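Local coordinates for plasmodesmata-located protein 8 (Arabidopsis thaliana, PDB 6GRF) that probably modulates cell-to-cell trafficking at plasmodesmata, carrying two tandem DUF26 (Gnk2-homologous) domains in its extracellular part, at residues Y156-S161 with E165-C170; D144-L149 with A209-S214; D29-S34 with S60-L65; D86-I91 with L107-N112. All blocks are in the same frame, centred on the assembly; numbering follows the deposited sequence.

Contact 1. Residues Y156-S161 with E165-C170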
loop_
_atom_site.group_PDB
_atom_site.type_symbol
_atom_site.label_atom_id
_atom_site.label_comp_id
_atom_site.label_asym_id
_atom_site.label_seq_id
_atom_site.Cartn_x
_atom_site.Cartn_y
_atom_site.Cartn_z
ATOM N N TYR A 156 11.580 3.184 -0.981
ATOM C CA TYR A 156 11.438 2.710 0.368
ATOM C C TYR A 156 12.629 3.221 1.183
ATOM O O TYR A 156 13.657 3.624 0.623
ATOM C CB TYR A 156 11.339 1.179 0.389
ATOM C CG TYR A 156 12.661 0.463 0.221
ATOM C CD1 TYR A 156 13.230 0.286 -1.031
ATOM C CD2 TYR A 156 13.361 -0.009 1.317
ATOM C CE1 TYR A 156 14.446 -0.358 -1.198
ATOM C CE2 TYR A 156 14.577 -0.655 1.168
ATOM C CZ TYR A 156 15.126 -0.823 -0.088
ATOM O OH TYR A 156 16.328 -1.452 -0.232
ATOM N N LYS A 157 12.455 3.195 2.505
ATOM C CA LYS A 157 13.531 3.442 3.469
ATOM C C LYS A 157 13.392 2.421 4.590
ATOM O O LYS A 157 12.288 2.153 5.037
ATOM C CB LYS A 157 13.461 4.878 3.996
ATOM C CG LYS A 157 14.562 5.296 4.972
ATOM C CD LYS A 157 15.812 5.794 4.279
ATOM C CE LYS A 157 16.854 6.378 5.208
ATOM N NZ LYS A 157 17.373 5.342 6.137
ATOM N N VAL A 158 14.533 1.833 4.975
ATOM C CA VAL A 158 14.701 1.077 6.208
ATOM C C VAL A 158 15.454 1.990 7.177
ATOM O O VAL A 158 16.463 2.580 6.783
ATOM C CB VAL A 158 15.499 -0.214 5.973
ATOM C CG1 VAL A 158 15.921 -0.841 7.289
ATOM C CG2 VAL A 158 14.748 -1.214 5.114
ATOM N N SER A 159 14.955 2.115 8.412
ATOM C CA SER A 159 15.609 2.952 9.406
ATOM C C SER A 159 15.705 2.241 10.765
ATOM O O SER A 159 14.871 1.431 11.108
ATOM C CB SER A 159 14.909 4.270 9.518
ATOM O OG SER A 159 15.708 5.168 10.278
ATOM N N ARG A 160 16.729 2.604 11.547
ATOM C CA ARG A 160 17.101 1.886 12.752
ATOM C C ARG A 160 17.798 2.877 13.699
ATOM O O ARG A 160 18.593 3.699 13.278
ATOM C CB ARG A 160 17.971 0.689 12.353
ATOM C CG ARG A 160 18.276 -0.317 13.456
ATOM C CD ARG A 160 19.164 -1.469 12.972
ATOM N NE ARG A 160 18.492 -2.473 12.138
ATOM C CZ ARG A 160 18.346 -2.409 10.806
ATOM N NH1 ARG A 160 18.771 -1.351 10.134
ATOM N NH2 ARG A 160 17.776 -3.405 10.141
ATOM N N SER A 161 17.413 2.843 14.968
ATOM C CA SER A 161 18.066 3.607 16.009
ATOM C C SER A 161 17.869 2.840 17.311
ATOM O O SER A 161 16.734 2.700 17.763
ATOM C CB SER A 161 17.504 5.003 16.090
ATOM O OG SER A 161 17.989 5.700 17.224
ATOM N N GLU A 165 13.221 -0.091 14.893
ATOM C CA GLU A 165 13.335 -0.280 13.447
ATOM C C GLU A 165 12.059 0.252 12.788
ATOM O O GLU A 165 10.988 0.198 13.388
ATOM C CB GLU A 165 13.478 -1.757 13.062
ATOM C CG GLU A 165 14.911 -2.230 12.845
ATOM C CD GLU A 165 15.110 -3.093 11.604
ATOM O OE1 GLU A 165 14.817 -2.608 10.493
ATOM O OE2 GLU A 165 15.560 -4.250 11.747
ATOM N N GLY A 166 12.200 0.739 11.552
ATOM C CA GLY A 166 11.102 1.284 10.773
ATOM C C GLY A 166 11.231 0.963 9.293
ATOM O O GLY A 166 12.303 0.691 8.805
ATOM N N TYR A 167 10.095 1.011 8.592
ATOM C CA TYR A 167 10.012 0.790 7.158
ATOM C C TYR A 167 8.909 1.702 6.616
ATOM O O TYR A 167 7.832 1.822 7.228
ATOM C CB TYR A 167 9.740 -0.680 6.836
ATOM C CG TYR A 167 9.755 -0.993 5.365
ATOM C CD1 TYR A 167 8.648 -0.740 4.567
ATOM C CD2 TYR A 167 10.894 -1.494 4.756
ATOM C CE1 TYR A 167 8.667 -0.988 3.205
ATOM C CE2 TYR A 167 10.928 -1.750 3.393
ATOM C CZ TYR A 167 9.807 -1.506 2.620
ATOM O OH TYR A 167 9.822 -1.760 1.282
ATOM N N ALA A 168 9.221 2.401 5.530
ATOM C CA ALA A 168 8.234 3.194 4.802
ATOM C C ALA A 168 8.405 2.979 3.295
ATOM O O ALA A 168 9.504 2.727 2.813
ATOM C CB ALA A 168 8.349 4.656 5.146
ATOM N N GLN A 169 7.281 3.091 2.586
ATOM C CA GLN A 169 7.194 2.844 1.148
ATOM C C GLN A 169 6.180 3.846 0.588
ATOM O O GLN A 169 5.104 4.005 1.163
ATOM C CB GLN A 169 6.801 1.381 0.918
ATOM C CG GLN A 169 6.370 1.014 -0.502
ATOM C CD GLN A 169 7.457 0.336 -1.301
ATOM O OE1 GLN A 169 7.990 0.908 -2.255
ATOM N NE2 GLN A 169 7.815 -0.876 -0.914
ATOM N N CYS A 170 6.582 4.563 -0.469
ATOM C CA CYS A 170 5.666 5.342 -1.317
ATOM C C CYS A 170 5.300 4.540 -2.565
ATOM O O CYS A 170 6.180 3.944 -3.204
ATOM C CB CYS A 170 6.299 6.648 -1.767
ATOM S SG CYS A 170 6.272 7.900 -0.464
#
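Arg160 and Glu165 face each other as a non-hydrogen-bonded pair and form a salt bridge, NH2 of Arg160 lying 2.9 Å from OE2 of Glu165. Their side chains run alongside in the same direction, and Glu165 CD sits over one face of the guanidinium, with the two planes 46° apart. Glu165 has two conformers; the bridge belongs to this one. Two reciprocal pairs of backbone hydrogen bonds hold the strands. Lys157 N to Ala168 O measures 3.0 Å and Ala168 N to Lys157 O 3.1 Å; Ser159 N to Gly166 O is 3.0 Å and Gly166 N to Ser159 O 2.8 Å. On the face carrying Lys157 and Ser159, both side chains end at Asp148 of helix 136-149, the lysine by a salt bridge and the serine by a hydrogen bond; Leu149 covers Ser159 and Ala168 there.

Between the two strands, side chains pack on the other face. The rings of Tyr156 and Tyr167 are nearly parallel, at 17°, yet offset so strongly that there is little stacking, the centroids 5.8 Å apart; the nearest carbons are Tyr156 CD2 and Tyr167 CE2, at 3.6 Å. Val158 turns CG2 both to the in-plane edge of the Tyr156 ring and to Tyr167 CD2, 3.9 Å away. These features describe a regular antiparallel beta hairpin at one margin of the five-stranded sheet in the second Gnk2-homologous domain.

Contact 2. Residues D144-L149 with A209-S214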
loop_
_atom_site.group_PDB
_atom_site.type_symbol
_atom_site.label_atom_id
_atom_site.label_comp_id
_atom_site.label_asym_id
_atom_site.label_seq_id
_atom_site.Cartn_x
_atom_site.Cartn_y
_atom_site.Cartn_z
ATOM N N ASP A 144 13.433 9.556 16.060
ATOM C CA ASP A 144 14.545 9.611 15.097
ATOM C C ASP A 144 14.252 8.711 13.880
ATOM O O ASP A 144 14.544 9.076 12.751
ATOM C CB ASP A 144 15.881 9.206 15.720
ATOM C CG ASP A 144 16.325 10.081 16.878
ATOM O OD1 ASP A 144 16.024 11.288 16.870
ATOM O OD2 ASP A 144 16.989 9.543 17.775
ATOM N N VAL A 145 13.696 7.526 14.121
ATOM C CA VAL A 145 13.407 6.570 13.058
ATOM C C VAL A 145 12.330 7.145 12.120
ATOM O O VAL A 145 12.511 7.139 10.907
ATOM C CB VAL A 145 13.005 5.208 13.653
ATOM C CG1 VAL A 145 12.213 4.350 12.686
ATOM C CG2 VAL A 145 14.229 4.462 14.142
ATOM N N LEU A 146 11.240 7.655 12.698
ATOM C CA LEU A 146 10.102 8.173 11.939
ATOM C C LEU A 146 10.519 9.424 11.166
ATOM O O LEU A 146 10.057 9.642 10.052
ATOM C CB LEU A 146 8.935 8.470 12.887
ATOM C CG LEU A 146 8.235 7.248 13.478
ATOM C CD1 LEU A 146 7.040 7.673 14.304
ATOM C CD2 LEU A 146 7.804 6.269 12.398
ATOM N N SER A 147 11.420 10.218 11.748
ATOM C CA SER A 147 11.918 11.403 11.081
ATOM C C SER A 147 12.730 11.022 9.829
ATOM O O SER A 147 12.673 11.704 8.798
ATOM C CB SER A 147 12.724 12.249 12.014
ATOM O OG SER A 147 13.410 13.240 11.270
ATOM N N ASP A 148 13.501 9.940 9.927
ATOM C CA ASP A 148 14.310 9.463 8.823
ATOM C C ASP A 148 13.410 8.885 7.709
ATOM O O ASP A 148 13.671 9.132 6.543
ATOM C CB ASP A 148 15.328 8.439 9.317
ATOM C CG ASP A 148 16.295 7.974 8.245
ATOM O OD1 ASP A 148 16.612 8.772 7.338
ATOM O OD2 ASP A 148 16.690 6.809 8.304
ATOM N N LEU A 149 12.374 8.124 8.087
ATOM C CA LEU A 149 11.401 7.522 7.147
ATOM C C LEU A 149 10.748 8.619 6.290
ATOM O O LEU A 149 10.614 8.460 5.067
ATOM C CB LEU A 149 10.328 6.733 7.913
ATOM C CG LEU A 149 10.773 5.456 8.631
ATOM C CD1 LEU A 149 9.568 4.694 9.170
ATOM C CD2 LEU A 149 11.606 4.539 7.756
ATOM N N ALA A 209 3.907 3.309 6.373
ATOM C CA ALA A 209 5.017 3.378 7.288
ATOM C C ALA A 209 4.696 2.513 8.507
ATOM O O ALA A 209 3.548 2.482 8.958
ATOM C CB ALA A 209 5.265 4.811 7.669
ATOM N N ARG A 210 5.723 1.799 8.986
ATOM C CA ARG A 210 5.654 0.858 10.099
ATOM C C ARG A 210 6.870 1.109 10.990
ATOM O O ARG A 210 7.917 1.441 10.502
ATOM C CB ARG A 210 5.784 -0.617 9.686
ATOM C CG ARG A 210 4.825 -1.105 8.614
ATOM C CD ARG A 210 4.633 -2.618 8.597
ATOM N NE ARG A 210 5.693 -3.317 7.886
ATOM C CZ ARG A 210 6.828 -3.729 8.447
ATOM N NH1 ARG A 210 7.005 -3.564 9.749
ATOM N NH2 ARG A 210 7.773 -4.292 7.706
ATOM N N TYR A 211 6.717 0.889 12.289
ATOM C CA TYR A 211 7.881 0.771 13.182
ATOM C C TYR A 211 7.599 -0.352 14.182
ATOM O O TYR A 211 6.446 -0.686 14.438
ATOM C CB TYR A 211 8.201 2.095 13.887
ATOM C CG TYR A 211 7.243 2.403 15.006
ATOM C CD1 TYR A 211 7.416 1.853 16.266
ATOM C CD2 TYR A 211 6.111 3.166 14.782
ATOM C CE1 TYR A 211 6.502 2.077 17.280
ATOM C CE2 TYR A 211 5.201 3.421 15.791
ATOM C CZ TYR A 211 5.399 2.873 17.044
ATOM O OH TYR A 211 4.499 3.115 18.037
ATOM N N TRP A 212 8.680 -0.912 14.735
ATOM C CA TRP A 212 8.610 -1.977 15.724
ATOM C C TRP A 212 9.889 -1.972 16.587
ATOM O O TRP A 212 10.942 -1.476 16.177
ATOM C CB TRP A 212 8.351 -3.316 15.017
ATOM C CG TRP A 212 9.467 -3.743 14.120
ATOM C CD1 TRP A 212 10.488 -4.578 14.453
ATOM C CD2 TRP A 212 9.715 -3.340 12.761
ATOM N NE1 TRP A 212 11.345 -4.734 13.400
ATOM C CE2 TRP A 212 10.891 -3.996 12.341
ATOM C CE3 TRP A 212 9.057 -2.507 11.847
ATOM C CZ2 TRP A 212 11.433 -3.836 11.067
ATOM C CZ3 TRP A 212 9.595 -2.344 10.587
ATOM C CH2 TRP A 212 10.766 -3.000 10.202
ATOM N N GLY A 213 9.769 -2.481 17.816
ATOM C CA GLY A 213 10.913 -2.762 18.689
ATOM C C GLY A 213 11.532 -4.108 18.347
ATOM O O GLY A 213 10.816 -5.044 17.978
ATOM N N SER A 214 12.864 -4.200 18.462
ATOM C CA SER A 214 13.642 -5.414 18.135
ATOM C C SER A 214 13.620 -6.409 19.308
ATOM O O SER A 214 12.868 -7.404 19.261
ATOM C CB SER A 214 15.054 -5.066 17.732
ATOM O OG SER A 214 15.062 -4.318 16.529
#
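Leu146 and Leu149 lay helix 136-149 on strand 207-213, the helix-on-sheet layer of the second Gnk2-homologous domain. CA atoms 7.8 Å apart at Leu146 and Tyr211, and 7.6 Å apart at Leu149 and Ala209, leave room for one layer of side chains.

Along the helix, Leu146 comes first. Its CB does not aim at the strand, but the branch CD2 swings over to approach Tyr211 CD2 at 4.3 Å, obliquely to the ring. The same leucine also leans on Val187 and Leu190 of helix 176-193, so it packs between the two helices and the sheet. Tyr211 rises to meet it because CG stands between its backbone N and carbonyl carbon (chi1 76°). The phenol end is fixed by two hydrogen bonds, to Ala197 O and to Arg142 NH2; the arginine belongs to the same helix, four residues before Leu146, and adds a polar tie to the apolar one.

Three residues on, Leu149 is directed toward the strand. It also touches Ala168 and Ser159, spanning three neighbouring strands. Across this contact it meets backbone and not a side chain: the CB of Arg210 is turned away from the helix, and Leu149 CD1 rests 3.9 Å from Arg210 O.

Contact 3. Residues D29-S34 with S60-L65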
loop_
_atom_site.group_PDB
_atom_site.type_symbol
_atom_site.label_atom_id
_atom_site.label_comp_id
_atom_site.label_asym_id
_atom_site.label_seq_id
_atom_site.Cartn_x
_atom_site.Cartn_y
_atom_site.Cartn_z
ATOM N N ASP A 29 -10.645 -7.633 -16.330
ATOM C CA ASP A 29 -9.863 -8.860 -16.582
ATOM C C ASP A 29 -8.552 -8.504 -17.291
ATOM O O ASP A 29 -7.503 -9.037 -16.955
ATOM C CB ASP A 29 -10.593 -9.889 -17.454
ATOM C CG ASP A 29 -11.701 -10.659 -16.758
ATOM O OD1 ASP A 29 -11.758 -10.618 -15.513
ATOM O OD2 ASP A 29 -12.510 -11.305 -17.479
ATOM N N THR A 30 -8.652 -7.640 -18.304
ATOM C CA THR A 30 -7.526 -7.219 -19.120
ATOM C C THR A 30 -6.485 -6.534 -18.230
ATOM O O THR A 30 -5.276 -6.788 -18.357
ATOM C CB THR A 30 -7.984 -6.271 -20.235
ATOM O OG1 THR A 30 -8.841 -7.018 -21.095
ATOM C CG2 THR A 30 -6.838 -5.682 -21.029
ATOM N N PHE A 31 -6.971 -5.652 -17.351
ATOM C CA PHE A 31 -6.135 -4.986 -16.390
ATOM C C PHE A 31 -5.368 -6.019 -15.552
ATOM O O PHE A 31 -4.156 -5.955 -15.492
ATOM C CB PHE A 31 -6.957 -4.081 -15.480
ATOM C CG PHE A 31 -6.233 -3.682 -14.220
ATOM C CD1 PHE A 31 -5.225 -2.738 -14.260
ATOM C CD2 PHE A 31 -6.553 -4.261 -13.004
ATOM C CE1 PHE A 31 -4.551 -2.377 -13.102
ATOM C CE2 PHE A 31 -5.879 -3.897 -11.848
ATOM C CZ PHE A 31 -4.887 -2.951 -11.900
ATOM N N LEU A 32 -6.079 -6.964 -14.922
ATOM C CA LEU A 32 -5.449 -7.926 -13.981
ATOM C C LEU A 32 -4.442 -8.804 -14.729
ATOM O O LEU A 32 -3.375 -9.087 -14.236
ATOM C CB LEU A 32 -6.520 -8.774 -13.292
ATOM C CG LEU A 32 -7.441 -8.012 -12.336
ATOM C CD1 LEU A 32 -8.538 -8.925 -11.820
ATOM C CD2 LEU A 32 -6.664 -7.409 -11.171
ATOM N N SER A 33 -4.802 -9.206 -15.946
ATOM C CA SER A 33 -3.921 -9.936 -16.817
ATOM C C SER A 33 -2.623 -9.142 -17.077
ATOM O O SER A 33 -1.550 -9.723 -17.119
ATOM C CB SER A 33 -4.646 -10.274 -18.091
ATOM O OG SER A 33 -3.739 -10.794 -19.038
ATOM N N SER A 34 -2.729 -7.819 -17.261
ATOM C CA SER A 34 -1.575 -6.930 -17.545
ATOM C C SER A 34 -0.661 -6.828 -16.318
ATOM O O SER A 34 0.547 -6.744 -16.452
ATOM C CB SER A 34 -2.014 -5.550 -17.961
ATOM O OG SER A 34 -2.591 -5.579 -19.253
ATOM N N SER A 60 -17.455 1.333 -18.358
ATOM C CA SER A 60 -16.462 2.148 -17.723
ATOM C C SER A 60 -15.042 1.621 -17.976
ATOM O O SER A 60 -14.787 0.414 -18.118
ATOM C CB SER A 60 -16.736 2.250 -16.242
ATOM O OG SER A 60 -18.052 2.723 -16.004
ATOM N N ALA A 61 -14.123 2.585 -17.996
ATOM C CA ALA A 61 -12.719 2.372 -18.006
ATOM C C ALA A 61 -12.274 1.832 -16.639
ATOM O O ALA A 61 -12.959 1.999 -15.631
ATOM C CB ALA A 61 -12.045 3.676 -18.329
ATOM N N VAL A 62 -11.129 1.144 -16.642
ATOM C CA VAL A 62 -10.440 0.721 -15.433
ATOM C C VAL A 62 -9.119 1.485 -15.337
ATOM O O VAL A 62 -8.407 1.618 -16.332
ATOM C CB VAL A 62 -10.150 -0.788 -15.418
ATOM C CG1 VAL A 62 -9.447 -1.186 -14.130
ATOM C CG2 VAL A 62 -11.402 -1.609 -15.613
ATOM N N PHE A 63 -8.804 1.933 -14.118
ATOM C CA PHE A 63 -7.541 2.544 -13.771
ATOM C C PHE A 63 -6.984 1.780 -12.572
ATOM O O PHE A 63 -7.726 1.477 -11.645
ATOM C CB PHE A 63 -7.709 4.016 -13.379
ATOM C CG PHE A 63 -8.322 4.906 -14.432
ATOM C CD1 PHE A 63 -7.546 5.468 -15.429
ATOM C CD2 PHE A 63 -9.679 5.204 -14.408
ATOM C CE1 PHE A 63 -8.116 6.300 -16.386
ATOM C CE2 PHE A 63 -10.252 6.024 -15.371
ATOM C CZ PHE A 63 -9.463 6.578 -16.351
ATOM N N GLY A 64 -5.699 1.448 -12.611
ATOM C CA GLY A 64 -5.129 0.690 -11.528
ATOM C C GLY A 64 -3.619 0.713 -11.533
ATOM O O GLY A 64 -3.007 1.223 -12.465
ATOM N N LEU A 65 -3.046 0.156 -10.456
ATOM C CA LEU A 65 -1.617 -0.003 -10.296
ATOM C C LEU A 65 -1.336 -1.158 -9.329
ATOM O O LEU A 65 -2.238 -1.674 -8.654
ATOM C CB LEU A 65 -1.001 1.315 -9.805
ATOM C CG LEU A 65 -1.586 1.933 -8.529
ATOM C CD1 LEU A 65 -1.253 1.134 -7.280
ATOM C CD2 LEU A 65 -1.101 3.353 -8.369
#
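Within 29-34, Phe31 alone meets the strand segment, touching Val62, Gly64 and the N of Leu65. The short axes of helix 29-34 and strand 62-65 run 9.1 Å apart and only 20° from parallel, so a single large side chain can bridge them.

The aliphatic contact is at the root of the phenylalanine. Val62 CG1 lies 4.1 Å from Phe31 CB and equally near Phe31 CG, the two side chains crossing at about a right angle.

Contacts of ring with backbone are closer. With CG anti to the backbone N (chi1 163°), the ring reaches across to the strand: Phe31 CE1 is 3.5 Å from Gly64 CA, and Phe31 CZ is 3.9 Å from Leu65 N, which lies at the ring edge near its plane. Gly64 has no side chain to stand between them, so the ring can approach the main chain this closely. Leu65 N is itself bonded to Arg108 O of the adjoining strand, so its hydrogen is already engaged within the sheet.

A polar tie lies beside this core: Asn27, one turn earlier in the helix, donates from ND2 to Ser60 O. Tyr109 touches both Phe31 and Val62, extending the apolar patch over the next strand. The chemistry implies a buried apolar joint, with the ring packed against Val62 and the main chain of Gly64, and no polar bond between the two segments.

Contact 4. Residues D86-I91 with L107-N112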
loop_
_atom_site.group_PDB
_atom_site.type_symbol
_atom_site.label_atom_id
_atom_site.label_comp_id
_atom_site.label_asym_id
_atom_site.label_seq_id
_atom_site.Cartn_x
_atom_site.Cartn_y
_atom_site.Cartn_z
ATOM N N ASP A 86 -5.625 -13.214 -7.560
ATOM C CA ASP A 86 -6.574 -14.225 -7.151
ATOM C C ASP A 86 -7.339 -13.742 -5.914
ATOM O O ASP A 86 -8.547 -13.813 -5.866
ATOM C CB ASP A 86 -5.876 -15.558 -6.902
ATOM C CG ASP A 86 -5.319 -16.170 -8.176
ATOM O OD1 ASP A 86 -6.086 -16.246 -9.168
ATOM O OD2 ASP A 86 -4.124 -16.559 -8.174
ATOM N N GLN A 87 -6.625 -13.233 -4.914
ATOM C CA GLN A 87 -7.266 -12.855 -3.654
ATOM C C GLN A 87 -8.258 -11.699 -3.866
ATOM O O GLN A 87 -9.331 -11.711 -3.279
ATOM C CB GLN A 87 -6.212 -12.497 -2.602
ATOM C CG GLN A 87 -6.787 -11.961 -1.294
ATOM C CD GLN A 87 -7.395 -13.001 -0.382
ATOM O OE1 GLN A 87 -7.345 -14.205 -0.633
ATOM N NE2 GLN A 87 -7.972 -12.536 0.714
ATOM N N ILE A 88 -7.881 -10.691 -4.661
ATOM C CA ILE A 88 -8.685 -9.470 -4.754
ATOM C C ILE A 88 -10.036 -9.813 -5.398
ATOM O O ILE A 88 -11.071 -9.252 -5.017
ATOM C CB ILE A 88 -7.954 -8.324 -5.485
ATOM C CG1 ILE A 88 -8.545 -6.965 -5.100
ATOM C CG2 ILE A 88 -7.958 -8.509 -6.997
ATOM C CD1 ILE A 88 -7.796 -5.776 -5.660
ATOM N N THR A 89 -10.016 -10.759 -6.346
ATOM C CA THR A 89 -11.234 -11.299 -6.981
ATOM C C THR A 89 -12.083 -12.025 -5.931
ATOM O O THR A 89 -13.296 -11.895 -5.932
ATOM C CB THR A 89 -10.873 -12.211 -8.163
ATOM O OG1 THR A 89 -10.205 -11.417 -9.144
ATOM C CG2 THR A 89 -12.070 -12.897 -8.782
ATOM N N LEU A 90 -11.417 -12.775 -5.042
ATOM C CA LEU A 90 -12.053 -13.595 -4.006
ATOM C C LEU A 90 -12.797 -12.719 -2.986
ATOM O O LEU A 90 -13.958 -12.986 -2.690
ATOM C CB LEU A 90 -10.985 -14.457 -3.315
ATOM C CG LEU A 90 -11.499 -15.665 -2.528
ATOM C CD1 LEU A 90 -10.466 -16.791 -2.507
ATOM C CD2 LEU A 90 -11.890 -15.280 -1.105
ATOM N N ILE A 91 -12.129 -11.706 -2.419
ATOM C CA ILE A 91 -12.749 -10.907 -1.336
ATOM C C ILE A 91 -13.629 -9.791 -1.912
ATOM O O ILE A 91 -14.450 -9.260 -1.186
ATOM C CB ILE A 91 -11.720 -10.342 -0.333
ATOM C CG1 ILE A 91 -10.719 -9.387 -0.989
ATOM C CG2 ILE A 91 -11.028 -11.469 0.416
ATOM C CD1 ILE A 91 -10.014 -8.480 -0.004
ATOM N N LEU A 107 -2.175 -3.987 -4.613
ATOM C CA LEU A 107 -2.894 -3.972 -5.885
ATOM C C LEU A 107 -4.138 -3.100 -5.739
ATOM O O LEU A 107 -4.855 -3.225 -4.765
ATOM C CB LEU A 107 -3.273 -5.411 -6.222
ATOM C CG LEU A 107 -4.047 -5.601 -7.519
ATOM C CD1 LEU A 107 -3.204 -5.183 -8.717
ATOM C CD2 LEU A 107 -4.487 -7.040 -7.651
ATOM N N ARG A 108 -4.401 -2.247 -6.734
ATOM C CA ARG A 108 -5.536 -1.326 -6.680
ATOM C C ARG A 108 -6.098 -1.094 -8.087
ATOM O O ARG A 108 -5.354 -0.928 -9.043
ATOM C CB ARG A 108 -5.105 0.019 -6.091
ATOM C CG ARG A 108 -6.241 1.002 -5.866
ATOM C CD ARG A 108 -5.763 2.315 -5.269
ATOM N NE ARG A 108 -6.857 3.258 -5.086
ATOM C CZ ARG A 108 -6.706 4.557 -4.821
ATOM N NH1 ARG A 108 -5.518 5.051 -4.508
ATOM N NH2 ARG A 108 -7.752 5.366 -4.889
ATOM N N TYR A 109 -7.423 -1.020 -8.171
ATOM C CA TYR A 109 -8.075 -0.550 -9.371
ATOM C C TYR A 109 -9.372 0.174 -9.003
ATOM O O TYR A 109 -9.979 -0.103 -7.980
ATOM C CB TYR A 109 -8.311 -1.718 -10.329
ATOM C CG TYR A 109 -9.403 -2.658 -9.889
ATOM C CD1 TYR A 109 -10.734 -2.352 -10.138
ATOM C CD2 TYR A 109 -9.115 -3.855 -9.250
ATOM C CE1 TYR A 109 -11.755 -3.194 -9.742
ATOM C CE2 TYR A 109 -10.129 -4.715 -8.850
ATOM C CZ TYR A 109 -11.451 -4.375 -9.090
ATOM O OH TYR A 109 -12.486 -5.180 -8.719
ATOM N N GLU A 110 -9.774 1.112 -9.867
ATOM C CA GLU A 110 -11.032 1.835 -9.732
ATOM C C GLU A 110 -11.527 2.257 -11.121
ATOM O O GLU A 110 -10.800 2.147 -12.113
ATOM C CB GLU A 110 -10.878 3.104 -8.889
ATOM C CG GLU A 110 -9.756 3.072 -7.877
ATOM C CD GLU A 110 -10.180 3.459 -6.474
ATOM O OE1 GLU A 110 -9.887 2.680 -5.529
ATOM O OE2 GLU A 110 -10.795 4.540 -6.338
ATOM N N THR A 111 -12.741 2.818 -11.144
ATOM C CA THR A 111 -13.386 3.375 -12.327
ATOM C C THR A 111 -13.034 4.859 -12.492
ATOM O O THR A 111 -13.343 5.454 -13.503
ATOM C CB THR A 111 -14.913 3.258 -12.240
ATOM O OG1 THR A 111 -15.342 3.966 -11.076
ATOM C CG2 THR A 111 -15.399 1.828 -12.184
ATOM N N ASN A 112 -12.435 5.466 -11.464
ATOM C CA ASN A 112 -12.021 6.880 -11.515
ATOM C C ASN A 112 -10.494 6.937 -11.644
ATOM O O ASN A 112 -9.785 6.068 -11.141
ATOM C CB ASN A 112 -12.467 7.691 -10.291
ATOM C CG ASN A 112 -13.698 7.139 -9.597
ATOM O OD1 ASN A 112 -14.814 7.247 -10.111
ATOM N ND2 ASN A 112 -13.495 6.537 -8.431
HETATM O O HOH W 1 -11.618 -7.197 -7.336
#
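Ile88 on helix 74-91 stands over Leu107 on strand 105-110 with their CA atoms 8.1 Å apart, the nearest CA pair of the two segments. Within 86-91, Ile88 alone makes the apolar contact, and its two branches divide the work. CG2 meets Leu107 CD2 at 3.8 Å. The longer branch, with CG1 anti to the backbone N (chi1 -158°) and then fully extended, puts CD1 between two residues of the strand: 4.1 Å from Leu107 CD2 and 4.1 Å from Tyr109 CE2, oblique to that ring. Leu107 also packs on Val35 of helix 23-39 and on Val85, so it sits where both helices converge on the sheet.

A water adds a polar link beside the apolar one. It lies at the edge of the Tyr109 ring, in its plane, 2.6 Å from Tyr109 OH, and donates a weak bond to Ile88 O at 3.1 Å. Tyr109 OH is further hydrogen-bonded to Arg28 NE and Ser95 O, so three partners, the water included, hold the phenol oxygen.

On the opposite face of the strand, Arg108 NE donates to Glu110 OE1 at 3.1 Å (N-H...O 165°) as part of a salt bridge, keeping the oxygen in the guanidinium plane although the carboxylate is met from above its own plane.

This is the two-helices-on-an-antiparallel-sheet architecture of the first Gnk2-homologous domain. Its tyrosine, held by an arginine of the first helix and a backbone carbonyl, recurs as Tyr211 in the second.

In the fold
From the N terminus, contact 3 closes first, bringing strand 62-68 back under helix 23-39. Contact 4 follows in series, folding strand 105-110 under helix 74-91. Their strands are neighbours in the first domain's sheet, joined by Phe63 O to Glu110 N and Leu65 N to Arg108 O, so contacts 3 and 4 fasten both helices to one sheet. In the second domain, contact 2 spans the long loop from helix 136-149 to strand 207-213, and the short hairpin of contact 1 forms within that span; Tyr167 and Arg210 link their strands. The two pairs occupy opposite sides of the chain's centre, with contacts 2 and 3 about 34 Å apart between centres.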